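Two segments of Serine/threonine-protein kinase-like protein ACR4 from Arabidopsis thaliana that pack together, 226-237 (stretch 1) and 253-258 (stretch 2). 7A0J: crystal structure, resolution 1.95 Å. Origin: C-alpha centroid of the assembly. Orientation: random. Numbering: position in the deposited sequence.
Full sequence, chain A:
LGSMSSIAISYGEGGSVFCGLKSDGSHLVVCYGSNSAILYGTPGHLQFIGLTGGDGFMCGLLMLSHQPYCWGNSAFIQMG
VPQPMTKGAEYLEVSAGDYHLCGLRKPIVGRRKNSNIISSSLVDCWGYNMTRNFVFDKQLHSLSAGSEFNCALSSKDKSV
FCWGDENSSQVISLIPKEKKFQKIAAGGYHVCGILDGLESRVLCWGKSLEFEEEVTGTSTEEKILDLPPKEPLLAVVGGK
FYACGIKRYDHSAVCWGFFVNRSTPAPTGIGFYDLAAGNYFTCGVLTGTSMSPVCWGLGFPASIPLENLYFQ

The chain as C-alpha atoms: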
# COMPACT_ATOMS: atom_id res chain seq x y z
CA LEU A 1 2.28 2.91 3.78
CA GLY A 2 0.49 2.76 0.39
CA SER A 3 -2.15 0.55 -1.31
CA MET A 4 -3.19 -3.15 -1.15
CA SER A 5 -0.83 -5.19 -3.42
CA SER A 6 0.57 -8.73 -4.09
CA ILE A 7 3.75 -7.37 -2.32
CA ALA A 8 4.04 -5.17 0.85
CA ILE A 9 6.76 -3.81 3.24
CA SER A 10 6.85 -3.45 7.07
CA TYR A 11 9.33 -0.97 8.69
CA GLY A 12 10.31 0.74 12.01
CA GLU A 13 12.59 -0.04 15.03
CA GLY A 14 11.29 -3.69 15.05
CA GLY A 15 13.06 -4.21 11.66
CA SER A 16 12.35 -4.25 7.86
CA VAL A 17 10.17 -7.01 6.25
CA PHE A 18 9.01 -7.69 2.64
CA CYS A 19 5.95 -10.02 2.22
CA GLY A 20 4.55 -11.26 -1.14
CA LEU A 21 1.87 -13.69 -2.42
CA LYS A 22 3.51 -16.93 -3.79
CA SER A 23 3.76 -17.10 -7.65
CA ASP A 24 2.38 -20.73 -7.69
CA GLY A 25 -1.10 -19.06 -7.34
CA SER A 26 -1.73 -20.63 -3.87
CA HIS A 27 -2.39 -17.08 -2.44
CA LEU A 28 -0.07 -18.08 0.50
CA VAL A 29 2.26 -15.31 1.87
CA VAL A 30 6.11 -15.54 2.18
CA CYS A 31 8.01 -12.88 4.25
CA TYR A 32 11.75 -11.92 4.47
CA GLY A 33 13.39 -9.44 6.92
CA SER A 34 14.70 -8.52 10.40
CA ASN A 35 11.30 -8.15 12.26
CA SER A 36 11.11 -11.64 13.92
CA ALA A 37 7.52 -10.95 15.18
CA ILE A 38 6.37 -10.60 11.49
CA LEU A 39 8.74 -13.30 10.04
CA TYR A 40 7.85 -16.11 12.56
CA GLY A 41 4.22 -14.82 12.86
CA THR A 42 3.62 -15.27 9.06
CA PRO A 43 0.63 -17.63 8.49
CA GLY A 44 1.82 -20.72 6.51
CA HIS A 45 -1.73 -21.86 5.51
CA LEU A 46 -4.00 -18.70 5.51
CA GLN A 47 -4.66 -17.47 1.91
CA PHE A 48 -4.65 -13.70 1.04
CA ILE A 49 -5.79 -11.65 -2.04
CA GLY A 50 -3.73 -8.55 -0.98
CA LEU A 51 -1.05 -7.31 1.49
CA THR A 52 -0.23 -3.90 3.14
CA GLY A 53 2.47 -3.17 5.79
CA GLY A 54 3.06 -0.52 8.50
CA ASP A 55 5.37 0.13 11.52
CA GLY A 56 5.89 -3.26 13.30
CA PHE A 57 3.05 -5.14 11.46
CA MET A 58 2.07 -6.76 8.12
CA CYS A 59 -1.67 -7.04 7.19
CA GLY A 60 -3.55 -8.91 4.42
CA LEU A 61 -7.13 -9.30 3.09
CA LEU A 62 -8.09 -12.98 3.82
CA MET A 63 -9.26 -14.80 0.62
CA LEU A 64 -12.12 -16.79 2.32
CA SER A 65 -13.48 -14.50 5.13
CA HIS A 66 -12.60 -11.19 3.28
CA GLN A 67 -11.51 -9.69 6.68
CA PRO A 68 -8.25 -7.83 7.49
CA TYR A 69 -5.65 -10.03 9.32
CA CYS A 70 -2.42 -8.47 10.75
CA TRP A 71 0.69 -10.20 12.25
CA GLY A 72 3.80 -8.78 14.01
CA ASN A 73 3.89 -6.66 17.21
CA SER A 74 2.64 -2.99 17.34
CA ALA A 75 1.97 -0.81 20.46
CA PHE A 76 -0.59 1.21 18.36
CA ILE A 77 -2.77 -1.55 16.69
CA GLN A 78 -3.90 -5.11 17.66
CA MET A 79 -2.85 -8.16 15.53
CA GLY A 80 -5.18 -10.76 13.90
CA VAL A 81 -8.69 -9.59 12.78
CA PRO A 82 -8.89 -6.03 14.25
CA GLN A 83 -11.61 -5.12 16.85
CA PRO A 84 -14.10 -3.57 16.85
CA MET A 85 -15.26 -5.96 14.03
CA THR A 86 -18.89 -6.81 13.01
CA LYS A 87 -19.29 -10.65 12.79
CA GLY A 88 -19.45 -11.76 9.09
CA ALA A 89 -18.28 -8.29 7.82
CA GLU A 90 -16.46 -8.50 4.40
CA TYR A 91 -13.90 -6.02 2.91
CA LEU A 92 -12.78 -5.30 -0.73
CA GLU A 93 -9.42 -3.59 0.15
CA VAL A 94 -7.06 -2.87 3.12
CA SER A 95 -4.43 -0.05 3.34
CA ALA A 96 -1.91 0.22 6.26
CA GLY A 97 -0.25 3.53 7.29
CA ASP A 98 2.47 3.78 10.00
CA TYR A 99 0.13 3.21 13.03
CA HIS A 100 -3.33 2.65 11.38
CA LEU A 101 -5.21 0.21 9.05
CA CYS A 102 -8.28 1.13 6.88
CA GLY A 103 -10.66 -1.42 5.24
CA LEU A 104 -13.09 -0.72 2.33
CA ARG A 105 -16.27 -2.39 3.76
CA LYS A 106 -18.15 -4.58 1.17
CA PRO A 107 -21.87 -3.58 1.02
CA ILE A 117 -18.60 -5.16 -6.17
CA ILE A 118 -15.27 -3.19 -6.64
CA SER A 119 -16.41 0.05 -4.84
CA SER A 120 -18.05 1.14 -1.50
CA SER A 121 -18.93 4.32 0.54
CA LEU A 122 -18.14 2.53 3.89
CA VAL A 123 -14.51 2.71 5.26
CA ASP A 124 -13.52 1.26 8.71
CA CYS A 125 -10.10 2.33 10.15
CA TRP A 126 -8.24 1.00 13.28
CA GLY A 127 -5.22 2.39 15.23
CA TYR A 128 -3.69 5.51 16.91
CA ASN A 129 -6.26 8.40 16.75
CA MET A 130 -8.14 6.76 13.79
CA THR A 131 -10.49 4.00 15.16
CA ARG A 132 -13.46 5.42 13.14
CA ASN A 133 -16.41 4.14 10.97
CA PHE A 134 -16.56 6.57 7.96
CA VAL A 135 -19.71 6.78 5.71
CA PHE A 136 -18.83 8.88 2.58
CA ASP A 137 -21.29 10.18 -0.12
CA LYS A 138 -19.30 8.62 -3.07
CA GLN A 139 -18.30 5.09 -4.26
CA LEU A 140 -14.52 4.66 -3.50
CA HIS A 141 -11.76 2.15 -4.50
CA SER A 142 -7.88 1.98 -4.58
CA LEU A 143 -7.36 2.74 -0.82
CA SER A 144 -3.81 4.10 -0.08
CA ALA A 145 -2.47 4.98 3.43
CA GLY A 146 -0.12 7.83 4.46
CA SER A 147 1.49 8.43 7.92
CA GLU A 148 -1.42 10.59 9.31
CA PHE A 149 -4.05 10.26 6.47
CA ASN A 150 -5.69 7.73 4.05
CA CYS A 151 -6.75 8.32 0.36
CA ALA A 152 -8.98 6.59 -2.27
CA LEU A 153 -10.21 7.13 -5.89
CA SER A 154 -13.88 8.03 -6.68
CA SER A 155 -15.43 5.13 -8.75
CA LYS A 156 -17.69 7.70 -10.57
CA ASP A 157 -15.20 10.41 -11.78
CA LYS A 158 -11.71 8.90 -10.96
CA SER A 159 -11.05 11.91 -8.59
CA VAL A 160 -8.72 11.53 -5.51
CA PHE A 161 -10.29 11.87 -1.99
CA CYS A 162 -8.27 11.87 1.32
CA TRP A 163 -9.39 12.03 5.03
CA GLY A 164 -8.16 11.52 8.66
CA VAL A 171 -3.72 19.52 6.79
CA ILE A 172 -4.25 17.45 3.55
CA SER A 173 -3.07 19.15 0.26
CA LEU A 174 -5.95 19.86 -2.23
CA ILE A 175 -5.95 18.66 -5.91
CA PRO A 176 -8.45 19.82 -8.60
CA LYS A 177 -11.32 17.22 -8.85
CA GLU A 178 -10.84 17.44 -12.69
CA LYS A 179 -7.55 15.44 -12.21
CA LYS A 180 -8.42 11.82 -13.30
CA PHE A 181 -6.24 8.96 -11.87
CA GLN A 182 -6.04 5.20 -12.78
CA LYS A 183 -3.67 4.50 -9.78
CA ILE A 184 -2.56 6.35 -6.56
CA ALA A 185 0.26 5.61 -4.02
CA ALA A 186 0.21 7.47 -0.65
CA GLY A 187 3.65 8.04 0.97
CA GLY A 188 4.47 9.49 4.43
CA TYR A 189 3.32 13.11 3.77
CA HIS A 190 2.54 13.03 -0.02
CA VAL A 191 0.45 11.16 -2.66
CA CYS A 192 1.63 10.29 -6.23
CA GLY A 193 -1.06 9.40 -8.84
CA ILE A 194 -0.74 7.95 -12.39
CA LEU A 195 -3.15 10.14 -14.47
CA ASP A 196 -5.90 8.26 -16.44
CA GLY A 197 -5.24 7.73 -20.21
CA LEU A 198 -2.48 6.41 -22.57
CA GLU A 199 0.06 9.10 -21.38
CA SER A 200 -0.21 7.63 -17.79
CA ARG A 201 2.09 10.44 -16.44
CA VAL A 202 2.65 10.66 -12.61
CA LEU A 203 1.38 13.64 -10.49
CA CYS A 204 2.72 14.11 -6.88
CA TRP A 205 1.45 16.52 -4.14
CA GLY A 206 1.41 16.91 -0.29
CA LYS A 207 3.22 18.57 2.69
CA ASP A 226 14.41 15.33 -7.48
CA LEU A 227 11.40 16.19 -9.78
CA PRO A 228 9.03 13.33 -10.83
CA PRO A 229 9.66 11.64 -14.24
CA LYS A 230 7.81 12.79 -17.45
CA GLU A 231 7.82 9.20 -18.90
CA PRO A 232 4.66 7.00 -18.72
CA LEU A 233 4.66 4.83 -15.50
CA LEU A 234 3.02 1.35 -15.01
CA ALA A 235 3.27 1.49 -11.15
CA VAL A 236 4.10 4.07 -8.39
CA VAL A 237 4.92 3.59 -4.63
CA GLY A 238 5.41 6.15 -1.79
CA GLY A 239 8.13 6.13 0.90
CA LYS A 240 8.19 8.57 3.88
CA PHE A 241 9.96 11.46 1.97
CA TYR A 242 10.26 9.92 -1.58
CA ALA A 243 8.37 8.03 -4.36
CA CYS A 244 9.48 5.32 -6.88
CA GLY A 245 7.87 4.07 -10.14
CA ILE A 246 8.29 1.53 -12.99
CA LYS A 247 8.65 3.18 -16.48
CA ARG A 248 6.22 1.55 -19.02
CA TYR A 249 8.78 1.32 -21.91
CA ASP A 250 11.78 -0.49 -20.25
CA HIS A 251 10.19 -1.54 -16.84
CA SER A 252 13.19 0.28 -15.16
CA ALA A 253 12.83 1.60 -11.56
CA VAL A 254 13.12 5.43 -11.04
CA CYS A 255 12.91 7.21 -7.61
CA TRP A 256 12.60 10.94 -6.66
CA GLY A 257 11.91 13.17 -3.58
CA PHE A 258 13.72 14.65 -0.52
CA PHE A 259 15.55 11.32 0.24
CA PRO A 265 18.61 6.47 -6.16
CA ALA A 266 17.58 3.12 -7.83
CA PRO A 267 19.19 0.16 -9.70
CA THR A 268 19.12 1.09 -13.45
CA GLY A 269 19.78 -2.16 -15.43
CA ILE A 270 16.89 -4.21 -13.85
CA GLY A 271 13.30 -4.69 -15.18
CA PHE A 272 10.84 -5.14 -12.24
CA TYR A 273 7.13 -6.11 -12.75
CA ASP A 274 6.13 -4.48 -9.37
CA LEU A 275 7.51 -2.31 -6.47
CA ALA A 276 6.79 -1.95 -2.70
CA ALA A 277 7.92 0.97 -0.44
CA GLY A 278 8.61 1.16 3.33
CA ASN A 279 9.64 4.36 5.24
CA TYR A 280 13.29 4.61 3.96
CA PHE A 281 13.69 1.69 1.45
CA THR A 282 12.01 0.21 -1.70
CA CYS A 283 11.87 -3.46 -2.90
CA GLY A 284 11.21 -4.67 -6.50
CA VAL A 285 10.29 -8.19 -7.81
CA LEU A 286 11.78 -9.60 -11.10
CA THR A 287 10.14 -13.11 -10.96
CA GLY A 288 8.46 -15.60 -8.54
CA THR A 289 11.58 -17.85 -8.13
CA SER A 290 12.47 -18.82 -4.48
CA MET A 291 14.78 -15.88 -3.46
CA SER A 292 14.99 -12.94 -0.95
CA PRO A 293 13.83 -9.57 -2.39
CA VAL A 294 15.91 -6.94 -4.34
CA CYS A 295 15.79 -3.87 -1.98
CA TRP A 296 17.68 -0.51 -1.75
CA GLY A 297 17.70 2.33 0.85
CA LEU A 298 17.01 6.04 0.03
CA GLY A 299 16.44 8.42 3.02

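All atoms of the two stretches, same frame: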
# COMPACT_ATOMS: atom_id res chain seq x y z
N ASP A 226 14.55 15.81 -6.08
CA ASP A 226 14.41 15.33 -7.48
C ASP A 226 12.95 15.49 -7.93
O ASP A 226 12.04 15.14 -7.14
CB ASP A 226 14.87 13.88 -7.64
CG ASP A 226 16.37 13.68 -7.55
OD1 ASP A 226 17.10 14.69 -7.50
OD2 ASP A 226 16.80 12.51 -7.53
N LEU A 227 12.74 15.99 -9.16
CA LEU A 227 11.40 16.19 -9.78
C LEU A 227 10.90 14.86 -10.32
O LEU A 227 11.70 14.04 -10.77
CB LEU A 227 11.51 17.24 -10.89
CG LEU A 227 11.68 18.69 -10.43
CD1 LEU A 227 13.07 18.93 -9.86
CD2 LEU A 227 11.41 19.65 -11.58
N PRO A 228 9.57 14.59 -10.31
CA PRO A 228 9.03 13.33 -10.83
C PRO A 228 9.30 13.15 -12.32
O PRO A 228 9.46 14.13 -13.05
CB PRO A 228 7.52 13.42 -10.57
CG PRO A 228 7.37 14.52 -9.54
CD PRO A 228 8.51 15.48 -9.80
N PRO A 229 9.36 11.90 -12.83
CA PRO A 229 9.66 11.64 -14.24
C PRO A 229 8.49 12.00 -15.16
O PRO A 229 7.35 11.90 -14.74
CB PRO A 229 9.94 10.13 -14.26
CG PRO A 229 9.12 9.58 -13.12
CD PRO A 229 9.15 10.66 -12.06
N LYS A 230 8.80 12.40 -16.40
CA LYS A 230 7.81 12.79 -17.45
C LYS A 230 7.32 11.55 -18.19
O LYS A 230 6.23 11.62 -18.80
CB LYS A 230 8.44 13.79 -18.42
N GLU A 231 8.08 10.45 -18.14
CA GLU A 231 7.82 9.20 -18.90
C GLU A 231 6.56 8.52 -18.36
O GLU A 231 6.27 8.63 -17.17
CB GLU A 231 9.01 8.24 -18.80
CG GLU A 231 10.29 8.77 -19.44
CD GLU A 231 11.13 9.69 -18.58
OE1 GLU A 231 11.06 9.58 -17.34
OE2 GLU A 231 11.87 10.52 -19.15
N PRO A 232 5.79 7.80 -19.21
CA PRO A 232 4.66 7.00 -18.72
C PRO A 232 5.12 5.95 -17.69
O PRO A 232 6.13 5.32 -17.93
CB PRO A 232 4.12 6.31 -19.99
CG PRO A 232 4.62 7.16 -21.13
CD PRO A 232 5.94 7.73 -20.67
N LEU A 233 4.38 5.82 -16.59
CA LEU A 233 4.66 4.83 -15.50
C LEU A 233 3.56 3.76 -15.49
O LEU A 233 2.39 4.11 -15.74
CB LEU A 233 4.72 5.56 -14.16
CG LEU A 233 5.81 6.61 -14.00
CD1 LEU A 233 5.98 6.99 -12.53
CD2 LEU A 233 7.14 6.13 -14.57
N LEU A 234 3.94 2.51 -15.20
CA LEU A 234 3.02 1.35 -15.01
C LEU A 234 2.57 1.29 -13.55
O LEU A 234 1.39 0.97 -13.30
CB LEU A 234 3.72 0.05 -15.41
CG LEU A 234 3.84 -0.21 -16.91
CD1 LEU A 234 4.83 -1.33 -17.19
CD2 LEU A 234 2.48 -0.53 -17.52
N ALA A 235 3.49 1.56 -12.61
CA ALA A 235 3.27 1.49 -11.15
C ALA A 235 3.98 2.66 -10.46
O ALA A 235 4.97 3.17 -11.01
CB ALA A 235 3.75 0.17 -10.62
N VAL A 236 3.48 3.05 -9.28
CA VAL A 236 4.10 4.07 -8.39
C VAL A 236 3.94 3.60 -6.94
O VAL A 236 2.90 2.97 -6.63
CB VAL A 236 3.50 5.47 -8.63
CG1 VAL A 236 1.99 5.49 -8.42
CG2 VAL A 236 4.17 6.53 -7.77
N VAL A 237 4.93 3.88 -6.10
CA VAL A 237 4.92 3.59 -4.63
C VAL A 237 5.43 4.84 -3.90
O VAL A 237 6.18 5.62 -4.52
CB VAL A 237 5.75 2.34 -4.29
CG1 VAL A 237 5.15 1.08 -4.89
CG2 VAL A 237 7.21 2.48 -4.70
N ALA A 253 13.17 0.86 -12.79
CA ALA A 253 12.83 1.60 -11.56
C ALA A 253 13.43 3.01 -11.63
O ALA A 253 14.59 3.13 -12.06
CB ALA A 253 13.32 0.86 -10.34
N VAL A 254 12.66 4.02 -11.23
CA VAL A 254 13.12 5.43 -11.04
C VAL A 254 12.51 5.95 -9.74
O VAL A 254 11.31 5.70 -9.51
CB VAL A 254 12.76 6.31 -12.26
CG1 VAL A 254 11.28 6.27 -12.59
CG2 VAL A 254 13.23 7.75 -12.07
N CYS A 255 13.32 6.62 -8.91
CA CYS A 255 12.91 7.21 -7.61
C CYS A 255 13.23 8.71 -7.59
O CYS A 255 14.16 9.13 -8.31
CB CYS A 255 13.60 6.50 -6.45
SG CYS A 255 13.25 4.73 -6.37
N TRP A 256 12.48 9.47 -6.80
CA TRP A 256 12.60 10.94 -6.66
C TRP A 256 12.02 11.38 -5.31
O TRP A 256 11.21 10.62 -4.74
CB TRP A 256 11.89 11.64 -7.83
CG TRP A 256 10.40 11.43 -7.84
CD1 TRP A 256 9.46 12.25 -7.30
CD2 TRP A 256 9.69 10.32 -8.41
NE1 TRP A 256 8.21 11.73 -7.49
CE2 TRP A 256 8.31 10.55 -8.18
CE3 TRP A 256 10.07 9.16 -9.10
CZ2 TRP A 256 7.33 9.66 -8.60
CZ3 TRP A 256 9.09 8.29 -9.53
CH2 TRP A 256 7.74 8.54 -9.28
N GLY A 257 12.43 12.56 -4.82
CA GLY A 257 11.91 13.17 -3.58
C GLY A 257 13.00 13.87 -2.79
O GLY A 257 14.01 14.26 -3.40
N PHE A 258 12.78 14.01 -1.48
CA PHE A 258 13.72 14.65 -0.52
C PHE A 258 14.88 13.70 -0.22
O PHE A 258 16.04 14.16 -0.15

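Two consecutive prolines lie over one face of a single tryptophan, each above a different ring of the indole. Pro228 CA sits 3.6 Å from the centroid of the five-membered ring of Trp256, only 5° off the ring normal, and Pro229 CD sits 3.5 Å from the centroid of its six-membered ring, 14° off the normal. Both are CH-pi contacts. Proline suits them because its C-H groups next to the electron-withdrawing amide are slightly polarized and can point into the electron-rich face of an indole, while the compact, conformationally restricted ring needs little further ordering to lie there. The extended backbone at Pro228 and Pro229 carries the chain along the indole from one ring to the other.

Trp256 therefore dominates the contact, giving up 126 Å² of the 388 Å² buried in total, both sides summed. Its CA-to-CB bond points toward stretch 1, and with chi1 at 66° (p) and chi2 at 94° the indole lies beneath the two prolines. The packing is close: Pro229 CD comes within 3.4 Å of Trp256 CE3, and Pro228 CG lies 3.8 Å from Trp256 CD1. Further along stretch 1, from just before the corner at Leu234 and from the strand after it, two aliphatic side chains approach the far end of the indole. Leu233 CD1 is 4.0 Å from Trp256 CH2, and Val236 CG2 is 4.4 Å from the same atom. Branched, apolar residues fit here, since they fill space around the outer end of the indole without bringing a polar group to it.

Val254 extends the apolar surface. It lies two residues before Trp256 in the strand, so its CA-to-CB bond also points toward stretch 1, whereas that of the intervening Cys255 points away; Cys255 is bonded covalently to a group elsewhere in the structure. Val254 CG1 meets Pro229 CG at 4.0 Å, so Pro229 touches both the valine and the indole.

At the other end of the contact the backbone takes over. Asp226 N donates a hydrogen bond to Gly257 O, 3.1 Å away, the one hydrogen bond between the stretches. Just beside it, Asp226 CB packs 3.7 Å from Trp256 CB, and the residue as a whole is exposed, which is compatible with a charged side chain at the margin of the contact. Leu227, by contrast, directs its CA-to-CB bond away and contributes little. Gly257 is suited to its place by its backbone: at phi 142° and psi -156°, a CB would be jammed against the carbonyl oxygen of Trp256, a strain that glycine avoids.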